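Local structure of thymidylate synthase (Enterobacteria phage T4, 1TIS) at residues Ser177-Leu182 with His217-His222; Arg128-Pro133 with Lys200-Ile205; Leu72-His77 with Lys263-Asp268. The protein catalyses, as a homodimer, the reductive methylation of dUMP to dTMP, with 5,10-methylenetetrahydrofolate as the one-carbon donor and dihydrofolate as the second product. All blocks are in the same frame, centred on the assembly; numbering follows the deposited sequence. Where two conformers were deposited one is given.

Contact 1 of 3, residues Ser177-Leu182 with His217-His222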
# COMPACT_ATOMS: atom_id res chain seq x y z
N SER A 177 -5.95 -9.14 0.26
CA SER A 177 -6.53 -10.18 1.11
C SER A 177 -5.47 -11.27 1.15
O SER A 177 -4.79 -11.49 0.13
CB SER A 177 -7.85 -10.70 0.49
OG SER A 177 -8.86 -11.03 1.45
N VAL A 178 -5.24 -11.90 2.31
CA VAL A 178 -4.27 -12.97 2.36
C VAL A 178 -4.85 -14.17 3.03
O VAL A 178 -5.65 -14.05 3.95
CB VAL A 178 -3.01 -12.67 3.17
CG1 VAL A 178 -1.91 -13.09 2.20
CG2 VAL A 178 -2.88 -11.25 3.71
N ASP A 179 -4.47 -15.36 2.58
CA ASP A 179 -4.91 -16.58 3.23
C ASP A 179 -3.70 -16.99 4.06
O ASP A 179 -2.89 -17.75 3.53
CB ASP A 179 -5.24 -17.66 2.17
CG ASP A 179 -5.78 -18.98 2.73
OD1 ASP A 179 -5.52 -19.30 3.90
OD2 ASP A 179 -6.48 -19.69 1.98
N VAL A 180 -3.53 -16.59 5.31
CA VAL A 180 -2.32 -16.96 6.05
C VAL A 180 -2.06 -18.45 6.08
O VAL A 180 -0.92 -18.82 5.90
CB VAL A 180 -2.37 -16.53 7.48
CG1 VAL A 180 -1.00 -16.60 8.03
CG2 VAL A 180 -2.75 -15.09 7.58
N PHE A 181 -3.11 -19.29 6.18
CA PHE A 181 -3.03 -20.75 6.17
C PHE A 181 -2.23 -21.16 4.92
O PHE A 181 -1.10 -21.64 4.99
CB PHE A 181 -4.50 -21.23 6.16
CG PHE A 181 -5.05 -22.59 6.63
CD1 PHE A 181 -4.27 -23.70 6.95
CD2 PHE A 181 -6.44 -22.71 6.74
CE1 PHE A 181 -4.89 -24.87 7.36
CE2 PHE A 181 -7.05 -23.89 7.17
CZ PHE A 181 -6.28 -24.98 7.48
N LEU A 182 -2.74 -20.85 3.73
CA LEU A 182 -2.12 -21.37 2.52
C LEU A 182 -1.80 -20.38 1.44
O LEU A 182 -1.76 -20.71 0.26
CB LEU A 182 -3.02 -22.47 1.98
CG LEU A 182 -2.49 -23.88 2.10
CD1 LEU A 182 -3.58 -24.84 1.76
CD2 LEU A 182 -1.33 -24.08 1.14
N HIS A 217 -6.69 -13.24 6.77
CA HIS A 217 -7.73 -14.11 7.20
C HIS A 217 -7.28 -15.56 7.21
O HIS A 217 -6.39 -15.95 6.45
CB HIS A 217 -8.89 -13.82 6.25
CG HIS A 217 -8.76 -14.08 4.74
ND1 HIS A 217 -8.27 -15.09 4.03
CD2 HIS A 217 -9.27 -13.19 3.83
CE1 HIS A 217 -8.47 -14.87 2.75
NE2 HIS A 217 -9.07 -13.71 2.66
N ILE A 218 -7.92 -16.34 8.08
CA ILE A 218 -7.71 -17.77 8.22
C ILE A 218 -9.11 -18.31 7.97
O ILE A 218 -10.05 -17.79 8.57
CB ILE A 218 -7.29 -18.10 9.64
CG1 ILE A 218 -6.02 -17.39 10.05
CG2 ILE A 218 -7.13 -19.60 9.70
CD1 ILE A 218 -5.71 -17.68 11.53
N TYR A 219 -9.31 -19.34 7.13
CA TYR A 219 -10.67 -19.81 6.81
C TYR A 219 -11.18 -20.71 7.91
O TYR A 219 -10.35 -21.40 8.52
CB TYR A 219 -10.74 -20.61 5.48
CG TYR A 219 -10.62 -19.76 4.21
CD1 TYR A 219 -11.56 -18.79 3.93
CD2 TYR A 219 -9.54 -19.91 3.37
CE1 TYR A 219 -11.43 -17.97 2.83
CE2 TYR A 219 -9.41 -19.09 2.27
CZ TYR A 219 -10.34 -18.12 2.01
OH TYR A 219 -10.15 -17.25 0.95
N MET A 220 -12.49 -20.80 8.16
CA MET A 220 -12.99 -21.66 9.23
C MET A 220 -12.98 -23.18 8.95
O MET A 220 -13.73 -23.98 9.53
CB MET A 220 -14.40 -21.17 9.57
CG MET A 220 -14.38 -20.04 10.63
SD MET A 220 -15.89 -19.03 10.87
CE MET A 220 -17.17 -20.19 11.30
N ASN A 221 -11.98 -23.64 8.18
CA ASN A 221 -11.84 -25.01 7.72
C ASN A 221 -11.12 -26.06 8.55
O ASN A 221 -10.25 -26.77 8.05
CB ASN A 221 -11.22 -24.95 6.34
CG ASN A 221 -12.33 -24.94 5.31
OD1 ASN A 221 -13.37 -24.29 5.46
ND2 ASN A 221 -12.12 -25.67 4.23
N HIS A 222 -11.57 -26.27 9.80
CA HIS A 222 -11.01 -27.21 10.78
C HIS A 222 -9.51 -26.88 11.00
O HIS A 222 -8.56 -27.64 10.78
CB HIS A 222 -11.20 -28.68 10.28
CG HIS A 222 -12.62 -29.25 10.42
ND1 HIS A 222 -13.14 -29.95 11.43
CD2 HIS A 222 -13.62 -29.12 9.48
CE1 HIS A 222 -14.39 -30.23 11.15
NE2 HIS A 222 -14.67 -29.73 9.98
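The ends of strands 168-179 and 205-219 run parallel, D179 bridging to H217, and two backbone hydrogen bonds hold them: H217 N gives to V178 O at 3.1 Å, in the carbonyl plane, and V180 N gives to H217 O at 3.1 Å, nearly along the C=O axis. H217 carries its ring in the crowded position between backbone N and carbonyl carbon (chi1 62°), which lays one ring face against V178 O; at the far end of the ring, NE2 is 2.9 Å from S177 OG. D179, its CG anti to the backbone N, sends OD2 to the edge of the Y219 ring, 3.0 Å from CE2, with carboxylate and ring planes 87° apart. OD1 accepts from L182 N (3.2 Å) from above the carboxylate plane, an Asx motif. F181 adds apolar packing, CD2 on I218 CG2. The bridge joins two strand ends that probably both line the dUMP site, shared between the two subunits; R136 of the second subunit, also a probable dUMP-binding residue, packs on S177, and D179 probably binds the folate too. The contact closes the beta-alpha-beta unit formed with helix 184-202; helix 3-12 packs on V180 and I218, and strand 26-30 flanks H217 and Y219.

Contact 2 of 3, residues Arg128-Pro133 with Lys200-Ile205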
# COMPACT_ATOMS: atom_id res chain seq x y z
N ARG A 128 16.05 3.75 -11.29
CA ARG A 128 16.07 4.65 -10.12
C ARG A 128 16.97 4.13 -9.01
O ARG A 128 17.79 4.92 -8.54
CB ARG A 128 14.71 4.86 -9.46
CG ARG A 128 13.69 5.41 -10.44
CD ARG A 128 12.61 6.34 -9.82
NE ARG A 128 13.03 7.74 -9.65
CZ ARG A 128 12.32 8.77 -10.12
NH1 ARG A 128 11.15 8.60 -10.73
NH2 ARG A 128 12.78 10.00 -9.98
N ILE A 129 16.94 2.83 -8.69
CA ILE A 129 17.82 2.22 -7.69
C ILE A 129 19.26 2.33 -8.14
O ILE A 129 20.16 2.61 -7.34
CB ILE A 129 17.64 0.71 -7.48
CG1 ILE A 129 16.20 0.19 -7.66
CG2 ILE A 129 18.23 0.47 -6.09
CD1 ILE A 129 15.13 0.38 -6.57
N LYS A 130 19.51 2.06 -9.41
CA LYS A 130 20.85 2.16 -9.95
C LYS A 130 21.34 3.61 -9.97
O LYS A 130 22.54 3.88 -10.01
CB LYS A 130 20.96 1.73 -11.41
CG LYS A 130 20.55 0.38 -11.92
CD LYS A 130 21.38 -0.76 -11.40
CE LYS A 130 20.98 -1.93 -12.24
NZ LYS A 130 21.50 -1.78 -13.58
N LYS A 131 20.44 4.56 -9.95
CA LYS A 131 20.85 5.85 -10.36
C LYS A 131 20.49 6.89 -9.34
O LYS A 131 21.37 7.63 -8.98
CB LYS A 131 20.18 5.96 -11.72
CG LYS A 131 20.45 7.06 -12.71
CD LYS A 131 19.29 6.95 -13.70
CE LYS A 131 19.64 6.10 -14.91
NZ LYS A 131 19.95 7.02 -15.98
N LEU A 132 19.29 7.05 -8.81
CA LEU A 132 19.02 8.01 -7.76
C LEU A 132 18.82 7.28 -6.43
O LEU A 132 17.91 7.65 -5.71
CB LEU A 132 17.74 8.83 -8.11
CG LEU A 132 17.72 10.29 -8.59
CD1 LEU A 132 19.12 10.86 -8.79
CD2 LEU A 132 16.95 10.32 -9.92
N PRO A 133 19.61 6.30 -5.97
CA PRO A 133 19.21 5.31 -4.97
C PRO A 133 18.35 5.78 -3.79
O PRO A 133 17.27 5.24 -3.51
CB PRO A 133 20.52 4.69 -4.53
CG PRO A 133 21.58 5.71 -4.85
CD PRO A 133 21.05 6.21 -6.17
N LYS A 200 20.91 -8.28 -6.84
CA LYS A 200 22.06 -8.70 -7.65
C LYS A 200 22.28 -7.82 -8.90
O LYS A 200 23.39 -7.67 -9.42
CB LYS A 200 21.88 -10.17 -8.04
CG LYS A 200 23.09 -10.74 -8.80
CD LYS A 200 24.23 -10.87 -7.79
CE LYS A 200 25.67 -10.59 -8.27
NZ LYS A 200 26.59 -10.71 -7.13
N MET A 201 21.23 -7.16 -9.40
CA MET A 201 21.36 -6.26 -10.56
C MET A 201 21.95 -4.98 -10.04
O MET A 201 22.96 -4.54 -10.57
CB MET A 201 20.02 -5.91 -11.20
CG MET A 201 19.36 -7.02 -11.99
SD MET A 201 17.64 -6.61 -12.27
CE MET A 201 17.66 -5.68 -13.76
N CYS A 202 21.37 -4.44 -8.96
CA CYS A 202 21.85 -3.19 -8.40
C CYS A 202 23.15 -3.31 -7.58
O CYS A 202 23.77 -2.32 -7.19
CB CYS A 202 20.66 -2.62 -7.57
SG CYS A 202 19.18 -2.33 -8.55
N ASN A 203 23.56 -4.57 -7.36
CA ASN A 203 24.69 -4.95 -6.55
C ASN A 203 24.64 -4.29 -5.16
O ASN A 203 25.47 -3.55 -4.61
CB ASN A 203 25.99 -4.61 -7.31
CG ASN A 203 27.23 -5.31 -6.73
OD1 ASN A 203 28.28 -4.69 -6.60
ND2 ASN A 203 27.24 -6.61 -6.36
N LEU A 204 23.53 -4.64 -4.55
CA LEU A 204 23.29 -4.20 -3.23
C LEU A 204 23.11 -5.50 -2.46
O LEU A 204 22.90 -6.59 -3.01
CB LEU A 204 22.05 -3.30 -3.24
CG LEU A 204 21.93 -2.03 -4.13
CD1 LEU A 204 20.96 -1.05 -3.51
CD2 LEU A 204 23.20 -1.24 -4.15
N ILE A 205 23.23 -5.35 -1.15
CA ILE A 205 23.09 -6.46 -0.22
C ILE A 205 21.59 -6.47 -0.01
O ILE A 205 21.00 -5.45 0.35
CB ILE A 205 23.81 -6.19 1.15
CG1 ILE A 205 25.32 -5.82 0.99
CG2 ILE A 205 23.60 -7.42 2.01
CD1 ILE A 205 26.26 -6.74 0.17
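C202 turns SG anti to its carbonyl carbon (chi1 -59°), which brings the sulfur up against the branch point of I129, while I129 holds CG2 anti to its backbone N and so places that methyl near both the sulfur and L204. K130 also sets out anti to its carbonyl carbon; the bend at chi2 (-66°) carries CD and CE across to the last turn of helix 184-202, and the one at chi4 (72°) turns NZ, which is hydrogen-bonded to T254 OG1. The sulfur of C202 lies 3.6 Å from I129 CB, with CG2 and CG1 of the same residue a little farther off. I129 CG2 also meets L204 CD1 at 4.1 Å, the two side chains crossing obliquely. Alongside this apolar patch, K130 CD rests 3.9 Å from C202 CA, and CE reaches 3.7 Å from M201 O. The lysine therefore makes this contact through its aliphatic part, while M201 O accepts from Q257 NE2. No hydrogen bond joins the two segments, and the contact is van der Waals packing between the C-terminal ends of two helices. Helix 121-131 and helix 184-202 both finish here, and I126, one turn before K130, extends the packing onto M201 and C202. Strand 157-164 packs against the pair, with F162 and V164 on I129 and V164 also on L204.

Contact 3 of 3, residues Leu72-His77 with Lys263-Asp268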
# COMPACT_ATOMS: atom_id res chain seq x y z
N LEU A 72 4.00 -19.90 -18.85
CA LEU A 72 4.37 -20.24 -17.49
C LEU A 72 4.69 -21.74 -17.56
O LEU A 72 5.78 -22.13 -17.10
CB LEU A 72 3.16 -19.86 -16.60
CG LEU A 72 2.92 -20.42 -15.19
CD1 LEU A 72 4.12 -20.23 -14.28
CD2 LEU A 72 1.77 -19.66 -14.58
N ARG A 73 3.87 -22.57 -18.24
CA ARG A 73 4.17 -23.99 -18.40
C ARG A 73 5.57 -24.20 -18.95
O ARG A 73 6.33 -25.02 -18.42
CB ARG A 73 3.26 -24.70 -19.38
CG ARG A 73 1.89 -25.01 -18.87
CD ARG A 73 1.24 -25.98 -19.83
NE ARG A 73 -0.12 -26.20 -19.37
CZ ARG A 73 -1.17 -25.58 -19.91
NH1 ARG A 73 -1.06 -24.76 -20.96
NH2 ARG A 73 -2.37 -25.82 -19.38
N LEU A 74 5.95 -23.42 -19.97
CA LEU A 74 7.28 -23.51 -20.54
C LEU A 74 8.35 -23.24 -19.47
O LEU A 74 9.31 -24.02 -19.37
CB LEU A 74 7.29 -22.51 -21.71
CG LEU A 74 8.44 -22.14 -22.65
CD1 LEU A 74 9.30 -21.16 -21.90
CD2 LEU A 74 9.19 -23.37 -23.16
N ILE A 75 8.21 -22.25 -18.58
CA ILE A 75 9.27 -21.91 -17.64
C ILE A 75 9.40 -23.00 -16.58
O ILE A 75 10.51 -23.46 -16.20
CB ILE A 75 8.94 -20.50 -17.01
CG1 ILE A 75 8.91 -19.45 -18.11
CG2 ILE A 75 10.03 -20.07 -16.02
CD1 ILE A 75 8.52 -18.02 -17.72
N GLN A 76 8.25 -23.48 -16.11
CA GLN A 76 8.33 -24.45 -15.02
C GLN A 76 8.74 -25.80 -15.54
O GLN A 76 9.61 -26.47 -15.02
CB GLN A 76 7.01 -24.76 -14.31
CG GLN A 76 6.10 -23.71 -13.73
CD GLN A 76 5.24 -24.30 -12.63
OE1 GLN A 76 5.37 -25.47 -12.28
NE2 GLN A 76 4.37 -23.54 -11.99
N HIS A 77 7.98 -26.18 -16.56
CA HIS A 77 7.98 -27.51 -17.13
C HIS A 77 8.74 -27.74 -18.42
O HIS A 77 8.74 -28.86 -18.92
CB HIS A 77 6.50 -27.91 -17.28
CG HIS A 77 5.87 -28.29 -15.93
ND1 HIS A 77 4.66 -27.97 -15.42
CD2 HIS A 77 6.51 -29.08 -14.99
CE1 HIS A 77 4.54 -28.51 -14.25
NE2 HIS A 77 5.66 -29.16 -14.02
N LYS A 263 16.21 -16.02 -18.85
CA LYS A 263 16.76 -17.25 -19.35
C LYS A 263 16.88 -18.30 -18.24
O LYS A 263 17.21 -19.46 -18.53
CB LYS A 263 18.15 -17.04 -19.91
CG LYS A 263 18.38 -16.25 -21.18
CD LYS A 263 19.90 -16.27 -21.42
CE LYS A 263 20.48 -17.51 -22.16
NZ LYS A 263 20.11 -18.81 -21.62
N LEU A 264 16.63 -18.00 -16.96
CA LEU A 264 16.81 -19.00 -15.93
C LEU A 264 15.49 -19.72 -15.66
O LEU A 264 14.49 -19.07 -15.35
CB LEU A 264 17.34 -18.33 -14.63
CG LEU A 264 18.81 -17.83 -14.37
CD1 LEU A 264 19.76 -18.09 -15.55
CD2 LEU A 264 18.71 -16.34 -14.04
N ARG A 265 15.44 -21.05 -15.88
CA ARG A 265 14.26 -21.86 -15.56
C ARG A 265 14.33 -22.14 -14.05
O ARG A 265 15.41 -21.87 -13.52
CB ARG A 265 14.29 -23.17 -16.31
CG ARG A 265 14.24 -23.15 -17.83
CD ARG A 265 12.90 -22.77 -18.47
NE ARG A 265 12.90 -23.12 -19.90
CZ ARG A 265 12.88 -22.24 -20.92
NH1 ARG A 265 12.81 -20.92 -20.73
NH2 ARG A 265 12.92 -22.69 -22.17
N PRO A 266 13.38 -22.71 -13.25
CA PRO A 266 13.49 -22.81 -11.78
C PRO A 266 14.56 -23.70 -11.16
O PRO A 266 14.83 -23.62 -9.96
CB PRO A 266 12.09 -23.18 -11.33
CG PRO A 266 11.58 -23.98 -12.46
CD PRO A 266 12.11 -23.27 -13.70
N LYS A 267 15.24 -24.54 -11.95
CA LYS A 267 16.33 -25.34 -11.42
C LYS A 267 17.41 -24.43 -10.89
O LYS A 267 18.04 -24.79 -9.91
CB LYS A 267 16.99 -26.26 -12.46
CG LYS A 267 17.90 -25.67 -13.54
CD LYS A 267 17.16 -25.26 -14.82
CE LYS A 267 18.16 -24.74 -15.87
NZ LYS A 267 17.57 -24.51 -17.18
N ASP A 268 17.59 -23.24 -11.48
CA ASP A 268 18.63 -22.30 -11.12
C ASP A 268 18.57 -21.61 -9.77
O ASP A 268 19.39 -20.75 -9.46
CB ASP A 268 18.69 -21.23 -12.17
CG ASP A 268 19.41 -21.62 -13.44
OD1 ASP A 268 20.54 -22.15 -13.39
OD2 ASP A 268 18.83 -21.34 -14.50
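Carbon-to-oxygen contacts make up the centre of this junction between the C-terminal turn of helix 69-77 and the loop that follows helix 254-262. The carbonyl of I75 receives two methylene carbons from consecutive residues: P266 CD comes within 3.0 Å of I75 O, and R265 CD within 3.4 Å of it. P266 CG lies farther along the helix end, 4.1 Å from Q76 O. Proline has no backbone N-H to offer, so its ring meets these carbonyls through carbon.

Apolar contact between side chains is slight, I75 CG2 standing 4.5 Å from P266 CD. Helix 53-64 packs on the same helix, W61 on I75, A54 and A57 on Q76.

The third kind of interaction is the packing of a methyl on the guanidinium face of R265. With CG anti to its carbonyl carbon and the chain bent at chi2 (-71°), the arginine runs back alongside the helix. L74 chi1 (178°) and chi2 (-81°) together bring CD1 over that face, toward its rim, 3.7 Å from R265 NH1; the other methyl, CD2, is 3.9 Å from R265 NH2.

No hydrogen bond or salt bridge crosses between the segments. The positive group of R265 near carbonyls at a helix C-terminus is electrostatically favourable in principle, but cohesion here probably rests mainly on shape and van der Waals contact.

Contacts 1 and 2 lie on opposite sides of the chain's centre, about 36 Å apart between centres, yet helix 184-202 links them: it follows the strand of 177-182, ends in 200-205, and leads into the strand that reaches 217-222. Contact 1 belongs to the ligand site. The side chain of S177 is about 5 Å from that of C156, the nucleophile by similarity, and about 4 Å from a bound phosphate ion, probably from the crystallisation liquor. Contact 2 is more remote: the side chain of I129 lies about 10 Å from that of R137, which probably binds dUMP. Contact 3, away from the known sites, approaches contact 2 to about 9 Å and contact 1 to about 14 Å between nearest atoms.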